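Local coordinates for DNA mimic protein DMP12 (Neisseria meningitidis MC58, PDB 3W1O), which mimics DNA, binding the histone-like protein HU at its DNA-binding sites and so partially keeping HU off DNA, probably more as a regulator than as a competitive inhibitor, at residues A[10-15]-A[22-27]; A[38-43]-A[99-104]; A[54-59]-A[85-90]. One frame throughout, in Å; residues are numbered along the deposited sequence.

Contact 1. Residues A[10-15]-A[22-27]. With MG (magnesium ion), chain C.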
loop_
_atom_site.group_PDB
_atom_site.type_symbol
_atom_site.label_atom_id
_atom_site.label_comp_id
_atom_site.label_asym_id
_atom_site.label_seq_id
_atom_site.Cartn_x
_atom_site.Cartn_y
_atom_site.Cartn_z
ATOM N N PHE A 10 0.118 -1.381 3.884
ATOM C CA PHE A 10 -0.419 -0.922 5.144
ATOM C C PHE A 10 0.509 0.023 5.908
ATOM O O PHE A 10 1.718 0.139 5.554
ATOM C CB PHE A 10 -0.755 -2.135 6.049
ATOM C CG PHE A 10 0.459 -2.795 6.688
ATOM C CD1 PHE A 10 0.878 -2.440 7.976
ATOM C CD2 PHE A 10 1.191 -3.744 5.977
ATOM C CE1 PHE A 10 2.069 -3.029 8.547
ATOM C CE2 PHE A 10 2.340 -4.330 6.545
ATOM C CZ PHE A 10 2.755 -3.967 7.845
ATOM N N CYS A 11 -0.058 0.635 6.958
ATOM C CA CYS A 11 0.756 1.237 8.021
ATOM C C CYS A 11 0.129 0.823 9.324
ATOM O O CYS A 11 -0.974 0.265 9.347
ATOM C CB CYS A 11 0.867 2.771 7.842
ATOM S SG CYS A 11 -0.716 3.615 8.028
ATOM N N LEU A 12 0.872 0.976 10.420
ATOM C CA LEU A 12 0.325 0.792 11.719
ATOM C C LEU A 12 -0.688 1.889 12.020
ATOM O O LEU A 12 -0.592 3.029 11.504
ATOM C CB LEU A 12 1.421 0.854 12.757
ATOM C CG LEU A 12 2.478 -0.221 12.566
ATOM C CD1 LEU A 12 3.506 -0.279 13.732
ATOM C CD2 LEU A 12 1.797 -1.556 12.404
ATOM N N LYS A 13 -1.614 1.541 12.886
ATOM C CA LYS A 13 -2.513 2.518 13.472
ATOM C C LYS A 13 -1.810 3.503 14.397
ATOM O O LYS A 13 -0.781 3.189 14.974
ATOM C CB LYS A 13 -3.543 1.793 14.304
ATOM C CG LYS A 13 -4.662 1.282 13.472
ATOM C CD LYS A 13 -5.461 0.329 14.305
ATOM C CE LYS A 13 -6.869 0.277 13.852
ATOM N NZ LYS A 13 -7.600 -0.364 14.993
ATOM N N ASP A 14 -2.439 4.659 14.547
ATOM C CA ASP A 14 -2.021 5.737 15.427
ATOM C C ASP A 14 -1.485 5.220 16.763
ATOM O O ASP A 14 -0.367 5.558 17.163
ATOM C CB ASP A 14 -3.189 6.711 15.634
ATOM C CG ASP A 14 -2.841 7.860 16.570
ATOM O OD1 ASP A 14 -1.631 8.167 16.716
ATOM O OD2 ASP A 14 -3.788 8.451 17.140
ATOM N N ASN A 15 -2.208 4.385 17.479
ATOM C CA ASN A 15 -1.593 4.151 18.803
ATOM C C ASN A 15 -0.967 2.772 18.979
ATOM O O ASN A 15 -1.010 2.177 20.041
ATOM C CB ASN A 15 -2.458 4.680 19.971
ATOM C CG ASN A 15 -2.253 6.226 20.226
ATOM O OD1 ASN A 15 -1.120 6.726 20.337
ATOM N ND2 ASN A 15 -3.363 6.963 20.343
ATOM N N THR A 22 8.993 -8.287 11.768
ATOM C CA THR A 22 8.171 -9.503 11.632
ATOM C C THR A 22 6.868 -9.344 12.399
ATOM O O THR A 22 5.767 -9.706 11.899
ATOM C CB THR A 22 8.916 -10.750 12.105
ATOM O OG1 THR A 22 10.008 -10.990 11.203
ATOM C CG2 THR A 22 7.990 -11.971 12.045
ATOM N N GLU A 23 6.996 -8.761 13.583
ATOM C CA GLU A 23 5.844 -8.443 14.424
ATOM C C GLU A 23 4.890 -7.408 13.796
ATOM O O GLU A 23 3.679 -7.497 14.047
ATOM C CB GLU A 23 6.291 -7.938 15.785
ATOM C CG GLU A 23 6.790 -9.023 16.688
ATOM C CD GLU A 23 7.174 -8.488 18.068
ATOM O OE1 GLU A 23 8.312 -8.761 18.516
ATOM O OE2 GLU A 23 6.343 -7.795 18.696
ATOM N N MET A 24 5.403 -6.445 13.017
ATOM C CA MET A 24 4.529 -5.471 12.310
ATOM C C MET A 24 3.732 -6.206 11.244
ATOM O O MET A 24 2.547 -5.948 11.033
ATOM C CB MET A 24 5.311 -4.357 11.583
ATOM C CG MET A 24 6.025 -3.410 12.463
ATOM S SD MET A 24 7.136 -2.272 11.543
ATOM C CE MET A 24 5.930 -1.079 10.869
ATOM N N ILE A 25 4.404 -7.116 10.537
ATOM C CA ILE A 25 3.711 -7.895 9.475
ATOM C C ILE A 25 2.629 -8.773 10.111
ATOM O O ILE A 25 1.508 -8.849 9.598
ATOM C CB ILE A 25 4.683 -8.807 8.687
ATOM C CG1 ILE A 25 5.786 -7.970 8.025
ATOM C CG2 ILE A 25 3.930 -9.633 7.599
ATOM C CD1 ILE A 25 5.257 -6.944 6.996
ATOM N N ASP A 26 2.981 -9.426 11.213
ATOM C CA ASP A 26 2.019 -10.228 11.955
ATOM C C ASP A 26 0.827 -9.368 12.369
ATOM O O ASP A 26 -0.297 -9.779 12.184
ATOM C CB ASP A 26 2.648 -10.846 13.190
ATOM C CG ASP A 26 3.709 -11.897 12.864
ATOM O OD1 ASP A 26 3.754 -12.443 11.723
ATOM O OD2 ASP A 26 4.500 -12.173 13.799
ATOM N N TRP A 27 1.086 -8.166 12.882
ATOM C CA TRP A 27 0.032 -7.228 13.253
ATOM C C TRP A 27 -0.884 -6.963 12.051
ATOM O O TRP A 27 -2.115 -7.027 12.201
ATOM C CB TRP A 27 0.596 -5.915 13.792
ATOM C CG TRP A 27 -0.457 -4.934 14.183
ATOM C CD1 TRP A 27 -1.007 -4.777 15.420
ATOM C CD2 TRP A 27 -1.074 -3.945 13.328
ATOM N NE1 TRP A 27 -1.921 -3.759 15.392
ATOM C CE2 TRP A 27 -1.998 -3.239 14.122
ATOM C CE3 TRP A 27 -0.926 -3.597 11.960
ATOM C CZ2 TRP A 27 -2.808 -2.181 13.613
ATOM C CZ3 TRP A 27 -1.712 -2.546 11.442
ATOM C CH2 TRP A 27 -2.654 -1.862 12.264
HETATM MG MG MG C . 0.137 9.473 16.971
HETATM O O HOH W 1 0.815 8.298 15.121
HETATM O O HOH W 2 2.075 10.589 16.906
HETATM O O HOH W 3 -0.993 11.191 17.689
HETATM O O HOH W 4 -0.657 10.663 15.188
#

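Contact 2. Residues A[38-43]-A[99-104]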
loop_
_atom_site.group_PDB
_atom_site.type_symbol
_atom_site.label_atom_id
_atom_site.label_comp_id
_atom_site.label_asym_id
_atom_site.label_seq_id
_atom_site.Cartn_x
_atom_site.Cartn_y
_atom_site.Cartn_z
ATOM N N VAL A 38 -4.560 -2.495 3.581
ATOM C CA VAL A 38 -5.271 -2.921 2.386
ATOM C C VAL A 38 -4.805 -4.355 2.066
ATOM O O VAL A 38 -3.633 -4.582 1.849
ATOM C CB VAL A 38 -4.984 -2.016 1.188
ATOM C CG1 VAL A 38 -5.812 -2.467 -0.019
ATOM C CG2 VAL A 38 -5.323 -0.548 1.526
ATOM N N GLU A 39 -5.741 -5.297 1.998
ATOM C CA GLU A 39 -5.444 -6.656 1.590
ATOM C C GLU A 39 -5.806 -6.764 0.122
ATOM O O GLU A 39 -6.905 -6.361 -0.271
ATOM C CB GLU A 39 -6.348 -7.592 2.414
ATOM C CG GLU A 39 -6.217 -9.042 2.069
ATOM C CD GLU A 39 -7.224 -9.873 2.843
ATOM O OE1 GLU A 39 -8.395 -9.434 3.012
ATOM O OE2 GLU A 39 -6.816 -10.961 3.263
ATOM N N ILE A 40 -4.911 -7.316 -0.698
ATOM C CA ILE A 40 -5.102 -7.301 -2.132
ATOM C C ILE A 40 -5.000 -8.723 -2.641
ATOM O O ILE A 40 -3.967 -9.344 -2.480
ATOM C CB ILE A 40 -4.072 -6.424 -2.835
ATOM C CG1 ILE A 40 -4.097 -5.040 -2.203
ATOM C CG2 ILE A 40 -4.400 -6.291 -4.364
ATOM C CD1 ILE A 40 -3.108 -4.008 -2.844
ATOM N N THR A 41 -6.042 -9.206 -3.318
ATOM C CA THR A 41 -6.028 -10.603 -3.697
ATOM C C THR A 41 -5.304 -10.797 -5.026
ATOM O O THR A 41 -5.076 -9.851 -5.764
ATOM C CB THR A 41 -7.461 -11.105 -3.862
ATOM O OG1 THR A 41 -8.067 -10.376 -4.934
ATOM C CG2 THR A 41 -8.235 -10.860 -2.573
ATOM N N GLU A 42 -4.974 -12.047 -5.350
ATOM C CA GLU A 42 -4.467 -12.351 -6.695
ATOM C C GLU A 42 -5.329 -11.743 -7.811
ATOM O O GLU A 42 -4.798 -11.209 -8.802
ATOM C CB GLU A 42 -4.364 -13.876 -6.899
ATOM C CG GLU A 42 -3.365 -14.542 -5.981
ATOM C CD GLU A 42 -3.484 -16.081 -5.967
ATOM O OE1 GLU A 42 -4.279 -16.635 -6.765
ATOM O OE2 GLU A 42 -2.769 -16.715 -5.152
ATOM N N ASN A 43 -6.649 -11.866 -7.705
ATOM C CA ASN A 43 -7.491 -11.402 -8.809
ATOM C C ASN A 43 -7.449 -9.886 -8.919
ATOM O O ASN A 43 -7.502 -9.348 -10.001
ATOM C CB ASN A 43 -8.935 -11.924 -8.693
ATOM C CG ASN A 43 -9.014 -13.424 -8.990
ATOM O OD1 ASN A 43 -8.139 -13.970 -9.681
ATOM N ND2 ASN A 43 -10.020 -14.091 -8.459
ATOM N N LYS A 99 -8.989 3.888 -3.945
ATOM C CA LYS A 99 -9.368 4.691 -2.809
ATOM C C LYS A 99 -8.799 4.139 -1.510
ATOM O O LYS A 99 -8.403 4.903 -0.630
ATOM C CB LYS A 99 -10.897 4.796 -2.651
ATOM C CG LYS A 99 -11.592 5.658 -3.750
ATOM C CD LYS A 99 -13.144 5.537 -3.616
ATOM C CE LYS A 99 -13.569 6.004 -2.209
ATOM N NZ LYS A 99 -15.009 6.229 -2.276
ATOM N N ASN A 100 -8.822 2.818 -1.386
ATOM C CA ASN A 100 -8.342 2.204 -0.190
ATOM C C ASN A 100 -6.827 2.418 -0.025
ATOM O O ASN A 100 -6.359 2.620 1.094
ATOM C CB ASN A 100 -8.693 0.729 -0.189
ATOM C CG ASN A 100 -10.173 0.503 0.077
ATOM O OD1 ASN A 100 -10.823 1.362 0.667
ATOM N ND2 ASN A 100 -10.695 -0.608 -0.380
ATOM N N ILE A 101 -6.096 2.332 -1.130
ATOM C CA ILE A 101 -4.633 2.535 -1.056
ATOM C C ILE A 101 -4.399 3.993 -0.721
ATOM O O ILE A 101 -3.646 4.313 0.210
ATOM C CB ILE A 101 -3.928 2.158 -2.380
ATOM C CG1 ILE A 101 -3.965 0.644 -2.550
ATOM C CG2 ILE A 101 -2.464 2.633 -2.360
ATOM C CD1 ILE A 101 -3.477 0.172 -3.959
ATOM N N ILE A 102 -5.142 4.872 -1.389
ATOM C CA ILE A 102 -5.027 6.314 -1.086
ATOM C C ILE A 102 -5.247 6.599 0.398
ATOM O O ILE A 102 -4.537 7.421 1.032
ATOM C CB ILE A 102 -5.971 7.151 -1.976
ATOM C CG1 ILE A 102 -5.456 7.210 -3.418
ATOM C CG2 ILE A 102 -6.130 8.568 -1.398
ATOM C CD1 ILE A 102 -6.557 7.757 -4.424
ATOM N N HIS A 103 -6.215 5.898 0.975
ATOM C CA HIS A 103 -6.536 6.169 2.354
ATOM C C HIS A 103 -5.403 5.795 3.304
ATOM O O HIS A 103 -5.157 6.498 4.314
ATOM C CB HIS A 103 -7.762 5.389 2.796
ATOM C CG HIS A 103 -8.224 5.813 4.141
ATOM N ND1 HIS A 103 -8.783 7.056 4.364
ATOM C CD2 HIS A 103 -8.104 5.221 5.353
ATOM C CE1 HIS A 103 -9.039 7.188 5.655
ATOM N NE2 HIS A 103 -8.638 6.088 6.277
ATOM N N VAL A 104 -4.783 4.637 3.046
ATOM C CA VAL A 104 -3.594 4.251 3.834
ATOM C C VAL A 104 -2.523 5.303 3.722
ATOM O O VAL A 104 -1.930 5.697 4.717
ATOM C CB VAL A 104 -3.008 2.925 3.340
ATOM C CG1 VAL A 104 -1.653 2.620 4.136
ATOM C CG2 VAL A 104 -4.075 1.838 3.619
#

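Contact 3. Residues A[54-59]-A[85-90]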
loop_
_atom_site.group_PDB
_atom_site.type_symbol
_atom_site.label_atom_id
_atom_site.label_comp_id
_atom_site.label_asym_id
_atom_site.label_seq_id
_atom_site.Cartn_x
_atom_site.Cartn_y
_atom_site.Cartn_z
ATOM N N TRP A 54 0.011 -0.833 -11.038
ATOM C CA TRP A 54 1.287 -1.065 -10.406
ATOM C C TRP A 54 2.340 -0.296 -11.164
ATOM O O TRP A 54 3.272 0.262 -10.563
ATOM C CB TRP A 54 1.622 -2.564 -10.316
ATOM C CG TRP A 54 0.472 -3.361 -9.765
ATOM C CD1 TRP A 54 -0.119 -4.430 -10.353
ATOM C CD2 TRP A 54 -0.260 -3.109 -8.555
ATOM N NE1 TRP A 54 -1.170 -4.887 -9.595
ATOM C CE2 TRP A 54 -1.278 -4.100 -8.475
ATOM C CE3 TRP A 54 -0.141 -2.163 -7.519
ATOM C CZ2 TRP A 54 -2.164 -4.172 -7.418
ATOM C CZ3 TRP A 54 -1.041 -2.243 -6.450
ATOM C CH2 TRP A 54 -2.032 -3.231 -6.416
ATOM N N ARG A 55 2.168 -0.203 -12.478
ATOM C CA ARG A 55 3.060 0.670 -13.263
ATOM C C ARG A 55 3.030 2.134 -12.775
ATOM O O ARG A 55 4.048 2.822 -12.734
ATOM C CB ARG A 55 2.665 0.576 -14.755
ATOM C CG ARG A 55 3.095 -0.765 -15.352
ATOM C CD ARG A 55 2.737 -0.855 -16.832
ATOM N NE ARG A 55 1.580 -1.720 -17.055
ATOM C CZ ARG A 55 0.438 -1.281 -17.557
ATOM N NH1 ARG A 55 0.335 -0.005 -17.884
ATOM N NH2 ARG A 55 -0.603 -2.105 -17.744
ATOM N N LEU A 56 1.865 2.618 -12.382
ATOM C CA LEU A 56 1.752 3.956 -11.845
ATOM C C LEU A 56 2.546 4.085 -10.578
ATOM O O LEU A 56 3.231 5.099 -10.395
ATOM C CB LEU A 56 0.284 4.287 -11.554
ATOM C CG LEU A 56 -0.424 5.590 -11.880
ATOM C CD1 LEU A 56 -0.018 6.241 -13.234
ATOM C CD2 LEU A 56 -1.897 5.254 -11.893
ATOM N N VAL A 57 2.427 3.092 -9.685
ATOM C CA VAL A 57 3.188 3.060 -8.453
ATOM C C VAL A 57 4.684 3.011 -8.764
ATOM O O VAL A 57 5.477 3.763 -8.183
ATOM C CB VAL A 57 2.799 1.881 -7.545
ATOM C CG1 VAL A 57 3.668 1.889 -6.315
ATOM C CG2 VAL A 57 1.334 1.997 -7.126
ATOM N N SER A 58 5.046 2.198 -9.751
ATOM C CA SER A 58 6.447 1.986 -10.105
ATOM C C SER A 58 7.115 3.270 -10.611
ATOM O O SER A 58 8.347 3.405 -10.556
ATOM C CB SER A 58 6.514 0.932 -11.194
ATOM O OG SER A 58 6.321 1.586 -12.468
ATOM N N GLU A 59 6.322 4.206 -11.120
ATOM C CA GLU A 59 6.862 5.501 -11.580
ATOM C C GLU A 59 7.534 6.273 -10.458
ATOM O O GLU A 59 8.443 7.037 -10.726
ATOM C CB GLU A 59 5.768 6.361 -12.186
ATOM C CG GLU A 59 5.323 5.891 -13.557
ATOM C CD GLU A 59 4.267 6.807 -14.192
ATOM O OE1 GLU A 59 4.161 8.016 -13.837
ATOM O OE2 GLU A 59 3.542 6.297 -15.064
ATOM N N GLU A 85 -0.387 11.322 -5.030
ATOM C CA GLU A 85 -0.692 12.230 -6.132
ATOM C C GLU A 85 -0.971 11.457 -7.412
ATOM O O GLU A 85 -1.963 11.767 -8.075
ATOM C CB GLU A 85 0.445 13.232 -6.368
ATOM C CG GLU A 85 -0.011 14.549 -7.015
ATOM C CD GLU A 85 -1.028 15.303 -6.140
ATOM O OE1 GLU A 85 -0.780 15.434 -4.911
ATOM O OE2 GLU A 85 -2.081 15.750 -6.666
ATOM N N LYS A 86 -0.104 10.497 -7.763
ATOM C CA LYS A 86 -0.249 9.673 -8.986
ATOM C C LYS A 86 -1.636 9.005 -8.976
ATOM O O LYS A 86 -2.369 8.987 -9.979
ATOM C CB LYS A 86 0.805 8.566 -9.078
ATOM C CG LYS A 86 2.230 8.963 -9.386
ATOM C CD LYS A 86 2.446 9.150 -10.870
ATOM C CE LYS A 86 3.733 9.925 -11.116
ATOM N NZ LYS A 86 3.907 10.081 -12.594
ATOM N N LEU A 87 -1.987 8.434 -7.834
ATOM C CA LEU A 87 -3.274 7.729 -7.781
ATOM C C LEU A 87 -4.487 8.659 -7.850
ATOM O O LEU A 87 -5.483 8.320 -8.485
ATOM C CB LEU A 87 -3.362 6.853 -6.539
ATOM C CG LEU A 87 -2.306 5.756 -6.396
ATOM C CD1 LEU A 87 -2.578 4.881 -5.178
ATOM C CD2 LEU A 87 -2.289 4.900 -7.594
ATOM N N GLN A 88 -4.421 9.776 -7.130
ATOM C CA GLN A 88 -5.521 10.761 -7.108
ATOM C C GLN A 88 -5.777 11.343 -8.494
ATOM O O GLN A 88 -6.902 11.671 -8.825
ATOM C CB GLN A 88 -5.201 11.889 -6.125
ATOM C CG GLN A 88 -5.507 11.482 -4.707
ATOM C CD GLN A 88 -5.030 12.492 -3.701
ATOM O OE1 GLN A 88 -4.118 13.282 -3.975
ATOM N NE2 GLN A 88 -5.630 12.476 -2.532
ATOM N N ASN A 89 -4.720 11.431 -9.304
ATOM C CA ASN A 89 -4.827 11.963 -10.662
ATOM C C ASN A 89 -5.062 10.927 -11.744
ATOM O O ASN A 89 -5.149 11.298 -12.917
ATOM C CB ASN A 89 -3.596 12.843 -11.018
ATOM C CG ASN A 89 -3.528 14.104 -10.180
ATOM O OD1 ASN A 89 -2.448 14.526 -9.775
ATOM N ND2 ASN A 89 -4.677 14.707 -9.904
ATOM N N SER A 90 -5.227 9.659 -11.354
ATOM C CA SER A 90 -5.300 8.546 -12.293
ATOM C C SER A 90 -6.695 8.333 -12.839
ATOM O O SER A 90 -7.657 8.914 -12.339
ATOM C CB SER A 90 -4.845 7.244 -11.638
ATOM O OG SER A 90 -5.782 6.805 -10.666
#

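Contact 1. Residues A[10-15]-A[22-27]
The indole of Trp-27 has Leu-12 CD2 over one face, lying 3.4 Å from Trp-27 CE3 and offset toward the rim of the ring, and two further neighbours in its plane: the aliphatic chain of Lys-13, through CD, and the ring of Phe-10, through CD1. The Phe-10 ring in turn meets Ile-25 CD1 at its own edge. These groups join helix 21-30 to the chain that leaves strand 7-10, in a strand-loop-helix unit built on this inner strand of the four-stranded antiparallel sheet. Trp-27 is turned toward the loop with CG anti to its backbone N (chi1 -180°), which carries the six-membered part of the indole across Leu-12 and Lys-13. Leu-12 divides its two methyls: CD2 takes the indole, whereas CD1 takes Met-24 CE at 3.8 Å, where the Met-24 chain bends at chi3 (78°). Lys-13 crosses the indole at about a right angle, its CD 3.7 Å from Trp-27 CZ2, so that its methylenes extend the apolar surface while the amine runs on beyond it. No hydrogen bond links the two segments; the polar backbone looks elsewhere, Cys-11 O to Thr-36 and Asp-14 N to the hydroxyl of Tyr-107. Val-37 and Ile-116, on the two strands flanking 7-10, pack on Phe-10, and Ile-116 also meets Met-24 and Ile-25, so the helix lies against the sheet. Past this apolar patch the loop turns outward, and Asp-14 reaches a magnesium ion through one carboxylate oxygen, OD1, 2.2 Å from MG, with four waters as the remaining modelled ligands.

Contact 2. Residues A[38-43]-A[99-104]
Packing of a helix against an edge strand is illustrated where helix 96-111 lies on strand 37-40, an outermost strand of the antiparallel sheet. The short axes pass 9.2 Å apart with their directions at 142°, so the helix runs roughly against the strand. Val-38 carries the contact, its side chain directed at the helix. Val-38 CG2, anti to the carbonyl carbon, enters between successive turns, 3.4 Å from the backbone Asn-100 O and 3.4 Å from Val-104 CG2, a carbon pair closer than usual van der Waals contact. Val-38 CG1, anti to the backbone N (chi1 -177°), faces Ile-101 CG1 at a looser 4.4 Å. Two residues further along the strand, Ile-40 meets Ile-101 tip to tip, CD1 to CD1 at 4.3 Å. Leu-97 of the same helix also touches both Val-38 and Ile-40, and Ile-9 of the adjoining strand lies against Ile-101. Asn-100 O is taken by Val-104 N in the helix, so the methyl beside it displaces no helical hydrogen bond. With no hydrogen bond between the segments, the join rests mainly on branched aliphatic side chains, and shape and burial rather than polar pairing hold helix to sheet.

Contact 3. Residues A[54-59]-A[85-90]
Two side chains crossing at about a right angle, Glu-59 and Lys-86, join helix 53-61 to the C-terminal end of helix 77-88 in a helix-helix contact at the protein surface. Both start with CG anti to the carbonyl carbon, but they then differ: Glu-59 stays extended, whereas Lys-86 bends at chi2 (-83°) and is straight from there to its amine. Lys-86 CG already lies 4.1 Å from Leu-56 O; the bend at chi2 then turns CD and the rest of the chain toward Glu-59, bringing the ammonium nearly along the C-O axis of Glu-59 OE1. The resulting salt bridge, Lys-86 NZ to Glu-59 OE1, is very short at 2.4 Å. Opposite charge would be expected to keep each group ionised.

Nearer the core, a small apolar contact accompanies this bridge. Leu-56 points at the other helix and has an unusual chi1 of -136°, with its CD2 lodged against Ser-90 CB at 3.6 Å and, more loosely, against Leu-87 CD2 at 4.3 Å. Phe-92 also packs on Leu-56, and Leu-87 continues inward to Val-98 and Ile-101 of helix 96-111. Ser-90 thus offers its carbon to the leucine and its hydroxyl to its own chain. Ser-90 OG occupies the crowded position between backbone N and carbonyl carbon and donates in the carbonyl plane to a lone pair of Leu-87 O, 2.7 Å away, an oxygen that also accepts from Ser-90 N.

Contacts 1, 2 and 3 form a series across one small domain. Contact 1 closes before contact 2 opens, and contact 3 is nested inside the loop that contact 2 closes. Helix 21-30 and strand 37-40 are consecutive and tie contact 1 to contact 2; helices 77-88 and 96-111, also consecutive, tie contact 3 to contact 2. The centre of contact 2 is about 15 Å from that of contact 1 and about 13 Å from that of contact 3, and it touches both, through Val-104 on Phe-10 and Ile-101 on Leu-87. Contacts 1 and 3 lie on opposite sides of the chain's centre. The result is a single monomer whose shape and electrostatic surface resemble the straight portion of bent, HU-bound DNA.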